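Local coordinates for disulfide bond protein A (Staphylococcus aureus, PDB 3BCI), which probably acts as a thiol-disulfide oxidoreductase of the thioredoxin family, DsbA subfamily, carrying a redox-active disulfide and serving oxidative protein folding, at residues 32-41 and 163-174. Numbering follows the deposited sequence.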
loop_
_atom_site.group_PDB
_atom_site.type_symbol
_atom_site.label_atom_id
_atom_site.label_comp_id
_atom_site.label_asym_id
_atom_site.label_seq_id
_atom_site.Cartn_x
_atom_site.Cartn_y
_atom_site.Cartn_z
ATOM N N LYS A 32 1.737 -9.981 -9.289
ATOM C CA LYS A 32 1.735 -9.945 -10.748
ATOM C C LYS A 32 2.165 -8.633 -11.398
ATOM O O LYS A 32 2.811 -8.633 -12.447
ATOM C CB LYS A 32 0.336 -10.293 -11.263
ATOM C CG LYS A 32 -0.130 -11.703 -10.930
ATOM C CD LYS A 32 -1.549 -11.939 -11.448
ATOM C CE LYS A 32 -1.969 -13.395 -11.283
ATOM N NZ LYS A 32 -3.327 -13.630 -11.844
ATOM N N VAL A 33 1.807 -7.520 -10.773
ATOM C CA VAL A 33 2.085 -6.206 -11.343
ATOM C C VAL A 33 3.282 -5.412 -10.824
ATOM O O VAL A 33 4.088 -4.898 -11.608
ATOM C CB VAL A 33 0.828 -5.312 -11.199
ATOM C CG1 VAL A 33 1.124 -3.899 -11.668
ATOM C CG2 VAL A 33 -0.332 -5.917 -11.980
ATOM N N MET A 34 3.384 -5.302 -9.506
ATOM C CA MET A 34 4.426 -4.504 -8.883
ATOM C C MET A 34 5.887 -4.731 -9.265
ATOM O O MET A 34 6.629 -3.767 -9.436
ATOM C CB MET A 34 4.254 -4.548 -7.364
ATOM C CG MET A 34 2.936 -3.903 -6.907
ATOM S SD MET A 34 2.666 -2.233 -7.610
ATOM C CE MET A 34 3.855 -1.311 -6.727
ATOM N N PRO A 35 6.326 -5.991 -9.411
ATOM C CA PRO A 35 7.733 -6.181 -9.777
ATOM C C PRO A 35 8.153 -5.377 -11.011
ATOM O O PRO A 35 9.159 -4.672 -10.988
ATOM C CB PRO A 35 7.826 -7.689 -9.997
ATOM C CG PRO A 35 6.853 -8.217 -8.993
ATOM C CD PRO A 35 5.666 -7.288 -9.182
ATOM N N LYS A 36 7.374 -5.477 -12.082
ATOM C CA LYS A 36 7.683 -4.754 -13.312
ATOM C C LYS A 36 7.325 -3.277 -13.249
ATOM O O LYS A 36 8.061 -2.442 -13.768
ATOM C CB LYS A 36 6.955 -5.381 -14.500
ATOM C CG LYS A 36 7.541 -6.691 -14.965
ATOM C CD LYS A 36 6.736 -7.240 -16.127
ATOM C CE LYS A 36 7.204 -8.627 -16.504
ATOM N NZ LYS A 36 6.356 -9.213 -17.576
ATOM N N LEU A 37 6.194 -2.954 -12.627
ATOM C CA LEU A 37 5.772 -1.560 -12.523
ATOM C C LEU A 37 6.827 -0.782 -11.739
ATOM O O LEU A 37 7.186 0.339 -12.089
ATOM C CB LEU A 37 4.419 -1.458 -11.812
ATOM C CG LEU A 37 3.779 -0.069 -11.822
ATOM C CD1 LEU A 37 3.476 0.329 -13.269
ATOM C CD2 LEU A 37 2.496 -0.076 -10.987
ATOM N N ARG A 38 7.324 -1.402 -10.680
ATOM C CA ARG A 38 8.337 -0.795 -9.828
ATOM C C ARG A 38 9.646 -0.578 -10.588
ATOM O O ARG A 38 10.234 0.499 -10.550
ATOM C CB ARG A 38 8.585 -1.698 -8.623
ATOM C CG ARG A 38 9.695 -1.243 -7.725
ATOM C CD ARG A 38 9.889 -2.209 -6.572
ATOM N NE ARG A 38 10.907 -1.710 -5.664
ATOM C CZ ARG A 38 11.206 -2.261 -4.498
ATOM N NH1 ARG A 38 10.556 -3.344 -4.091
ATOM N NH2 ARG A 38 12.149 -1.718 -3.738
ATOM N N LYS A 39 10.096 -1.605 -11.288
ATOM C CA LYS A 39 11.344 -1.510 -12.030
ATOM C C LYS A 39 11.304 -0.530 -13.191
ATOM O O LYS A 39 12.241 0.231 -13.397
ATOM C CB LYS A 39 11.744 -2.891 -12.555
ATOM C CG LYS A 39 13.013 -2.885 -13.397
ATOM C CD LYS A 39 13.418 -4.292 -13.805
ATOM C CE LYS A 39 14.721 -4.284 -14.586
ATOM N NZ LYS A 39 15.215 -5.664 -14.848
ATOM N N ASN A 40 10.213 -0.530 -13.941
ATOM C CA ASN A 40 10.124 0.332 -15.110
ATOM C C ASN A 40 9.500 1.704 -14.937
ATOM O O ASN A 40 9.663 2.563 -15.805
ATOM C CB ASN A 40 9.392 -0.416 -16.224
ATOM C CG ASN A 40 10.051 -1.741 -16.556
ATOM O OD1 ASN A 40 11.240 -1.791 -16.870
ATOM N ND2 ASN A 40 9.283 -2.822 -16.484
ATOM N N TYR A 41 8.795 1.939 -13.836
ATOM C CA TYR A 41 8.160 3.241 -13.682
ATOM C C TYR A 41 8.211 3.910 -12.318
ATOM O O TYR A 41 8.203 5.138 -12.243
ATOM C CB TYR A 41 6.689 3.171 -14.118
ATOM C CG TYR A 41 6.471 3.016 -15.603
ATOM C CD1 TYR A 41 6.318 1.759 -16.181
ATOM C CD2 TYR A 41 6.436 4.132 -16.435
ATOM C CE1 TYR A 41 6.138 1.618 -17.558
ATOM C CE2 TYR A 41 6.257 4.003 -17.808
ATOM C CZ TYR A 41 6.110 2.746 -18.362
ATOM O OH TYR A 41 5.932 2.626 -19.720
ATOM N N PRO A 163 -6.140 -4.482 -14.095
ATOM C CA PRO A 163 -5.223 -4.141 -13.003
ATOM C C PRO A 163 -4.269 -5.248 -12.575
ATOM O O PRO A 163 -3.369 -5.013 -11.774
ATOM C CB PRO A 163 -6.173 -3.712 -11.889
ATOM C CG PRO A 163 -7.331 -4.649 -12.094
ATOM C CD PRO A 163 -7.526 -4.582 -13.599
ATOM N N TYR A 164 -4.455 -6.445 -13.122
ATOM C CA TYR A 164 -3.596 -7.572 -12.787
ATOM C C TYR A 164 -2.511 -7.768 -13.832
ATOM O O TYR A 164 -1.629 -8.599 -13.666
ATOM C CB TYR A 164 -4.424 -8.856 -12.691
ATOM C CG TYR A 164 -5.503 -8.804 -11.638
ATOM C CD1 TYR A 164 -5.192 -8.949 -10.286
ATOM C CD2 TYR A 164 -6.835 -8.592 -11.989
ATOM C CE1 TYR A 164 -6.178 -8.886 -9.310
ATOM C CE2 TYR A 164 -7.832 -8.528 -11.018
ATOM C CZ TYR A 164 -7.493 -8.675 -9.681
ATOM O OH TYR A 164 -8.463 -8.601 -8.711
ATOM N N ASP A 165 -2.574 -6.992 -14.903
ATOM C CA ASP A 165 -1.608 -7.122 -15.985
ATOM C C ASP A 165 -0.728 -5.889 -16.161
ATOM O O ASP A 165 -1.201 -4.816 -16.520
ATOM C CB ASP A 165 -2.369 -7.438 -17.275
ATOM C CG ASP A 165 -1.467 -7.536 -18.482
ATOM O OD1 ASP A 165 -0.262 -7.823 -18.315
ATOM O OD2 ASP A 165 -1.977 -7.337 -19.602
ATOM N N TYR A 166 0.565 -6.053 -15.897
ATOM C CA TYR A 166 1.507 -4.952 -16.031
ATOM C C TYR A 166 1.374 -4.237 -17.371
ATOM O O TYR A 166 1.403 -3.008 -17.425
ATOM C CB TYR A 166 2.943 -5.462 -15.869
ATOM C CG TYR A 166 3.986 -4.484 -16.351
ATOM C CD1 TYR A 166 4.210 -3.284 -15.681
ATOM C CD2 TYR A 166 4.722 -4.739 -17.505
ATOM C CE1 TYR A 166 5.142 -2.358 -16.150
ATOM C CE2 TYR A 166 5.656 -3.823 -17.984
ATOM C CZ TYR A 166 5.860 -2.636 -17.303
ATOM O OH TYR A 166 6.776 -1.728 -17.779
ATOM N N GLU A 167 1.223 -5.003 -18.451
ATOM C CA GLU A 167 1.114 -4.409 -19.780
ATOM C C GLU A 167 -0.083 -3.484 -19.932
ATOM O O GLU A 167 -0.093 -2.608 -20.799
ATOM C CB GLU A 167 1.060 -5.501 -20.851
ATOM C CG GLU A 167 2.137 -6.558 -20.684
ATOM C CD GLU A 167 2.419 -7.319 -21.961
ATOM O OE1 GLU A 167 1.456 -7.688 -22.666
ATOM O OE2 GLU A 167 3.609 -7.556 -22.254
ATOM N N SER A 168 -1.101 -3.675 -19.098
ATOM C CA SER A 168 -2.276 -2.820 -19.174
ATOM C C SER A 168 -1.937 -1.445 -18.595
ATOM O O SER A 168 -2.506 -0.428 -18.999
ATOM C CB SER A 168 -3.444 -3.454 -18.414
ATOM O OG SER A 168 -4.622 -2.698 -18.611
ATOM N N TYR A 169 -1.009 -1.413 -17.645
ATOM C CA TYR A 169 -0.588 -0.142 -17.053
ATOM C C TYR A 169 0.301 0.560 -18.072
ATOM O O TYR A 169 0.132 1.746 -18.360
ATOM C CB TYR A 169 0.222 -0.372 -15.775
ATOM C CG TYR A 169 -0.568 -0.916 -14.611
ATOM C CD1 TYR A 169 -0.888 -0.103 -13.520
ATOM C CD2 TYR A 169 -0.989 -2.246 -14.592
ATOM C CE1 TYR A 169 -1.604 -0.600 -12.442
ATOM C CE2 TYR A 169 -1.708 -2.754 -13.519
ATOM C CZ TYR A 169 -2.012 -1.927 -12.447
ATOM O OH TYR A 169 -2.728 -2.429 -11.386
ATOM N N GLU A 170 1.255 -0.192 -18.604
ATOM C CA GLU A 170 2.200 0.312 -19.589
ATOM C C GLU A 170 1.459 0.940 -20.762
ATOM O O GLU A 170 1.894 1.950 -21.320
ATOM C CB GLU A 170 3.090 -0.839 -20.068
ATOM C CG GLU A 170 4.245 -0.427 -20.950
ATOM C CD GLU A 170 5.225 -1.562 -21.165
ATOM O OE1 GLU A 170 4.788 -2.648 -21.601
ATOM O OE2 GLU A 170 6.429 -1.368 -20.897
ATOM N N LYS A 171 0.327 0.345 -21.120
ATOM C CA LYS A 171 -0.492 0.837 -22.217
ATOM C C LYS A 171 -0.908 2.284 -21.963
ATOM O O LYS A 171 -0.757 3.137 -22.835
ATOM C CB LYS A 171 -1.722 -0.056 -22.375
ATOM C CG LYS A 171 -2.539 0.184 -23.630
ATOM C CD LYS A 171 -3.548 -0.938 -23.810
ATOM C CE LYS A 171 -4.825 -0.444 -24.457
ATOM N NZ LYS A 171 -5.847 -1.522 -24.526
ATOM N N LEU A 172 -1.418 2.558 -20.767
ATOM C CA LEU A 172 -1.837 3.911 -20.408
ATOM C C LEU A 172 -0.658 4.864 -20.247
ATOM O O LEU A 172 -0.767 6.055 -20.538
ATOM C CB LEU A 172 -2.632 3.896 -19.099
ATOM C CG LEU A 172 -4.116 3.558 -19.183
ATOM C CD1 LEU A 172 -4.738 3.641 -17.796
ATOM C CD2 LEU A 172 -4.799 4.529 -20.130
ATOM N N LEU A 173 0.469 4.333 -19.786
ATOM C CA LEU A 173 1.657 5.143 -19.544
ATOM C C LEU A 173 2.448 5.494 -20.797
ATOM O O LEU A 173 3.208 6.461 -20.792
ATOM C CB LEU A 173 2.572 4.435 -18.532
ATOM C CG LEU A 173 1.978 4.247 -17.130
ATOM C CD1 LEU A 173 2.856 3.323 -16.320
ATOM C CD2 LEU A 173 1.831 5.590 -16.443
ATOM N N LYS A 174 2.277 4.724 -21.868
ATOM C CA LYS A 174 3.013 5.002 -23.101
ATOM C C LYS A 174 2.818 6.434 -23.558
ATOM O O LYS A 174 3.781 7.190 -23.699
ATOM C CB LYS A 174 2.606 4.045 -24.224
ATOM C CG LYS A 174 3.357 2.728 -24.187
ATOM C CD LYS A 174 4.679 2.892 -23.441
ATOM C CE LYS A 174 5.433 1.583 -23.295
ATOM N NZ LYS A 174 5.925 1.072 -24.601
HETATM O O HOH W 1 1.642 -8.494 -15.102
#
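V33 meets the turn ahead of helix 166-174 with its CG2 methyl, which lies 3.2 Å from P163 O. That carbonyl accepts a hydrogen bond from the hydroxyl of Y169 (Y169 OH to P163 O, 2.7 Å), a bond that ties the ring of Y169 back to the start of its own segment. Beyond it, the carbonyl of Y164 abuts CB of K32, and D165 caps the helix through a weak bond from E167 N to its OD1. A water joins the two backbones here, donating to K32 O and accepting from Y166 N, close to where V33 and Y166 bring their CA atoms within 4.9 Å.

Y166 fills a hole between K36, L37, N40 and Y41. With CG anti to the backbone N (chi1 165°), its ring reaches across to helix 24-42, where K36 CB sits over the face, 3.6 Å from the centroid; E170 CB lies on the opposite face, off toward the rim. Y166 OH lies 3.0 Å from N40 ND2. One turn on, Y169 offers a ring face to CG1 of V33, the other branch of that valine, while L37 CD1 approaches Y169 CB. Y41 returns the interlocking, a knob among Y166, E170, L173 and K174: CD1 of L173 stands 3.5 Å from the Y41 ring centroid, almost on the normal, and E170 CG lies at the ring edge.

The short helix segments run in roughly the same direction, crossing at -38° with axes 9.6 Å apart. This packing joins the C-terminal helix of the thioredoxin fold to helix 24-42, whose start carries the CxxC pair C23 and C26, a disulfide when oxidised. On the sheet side, Y169 touches A153 and L173 touches I155 of strand 152-155, while M34 and R38 turn to helix 79-88.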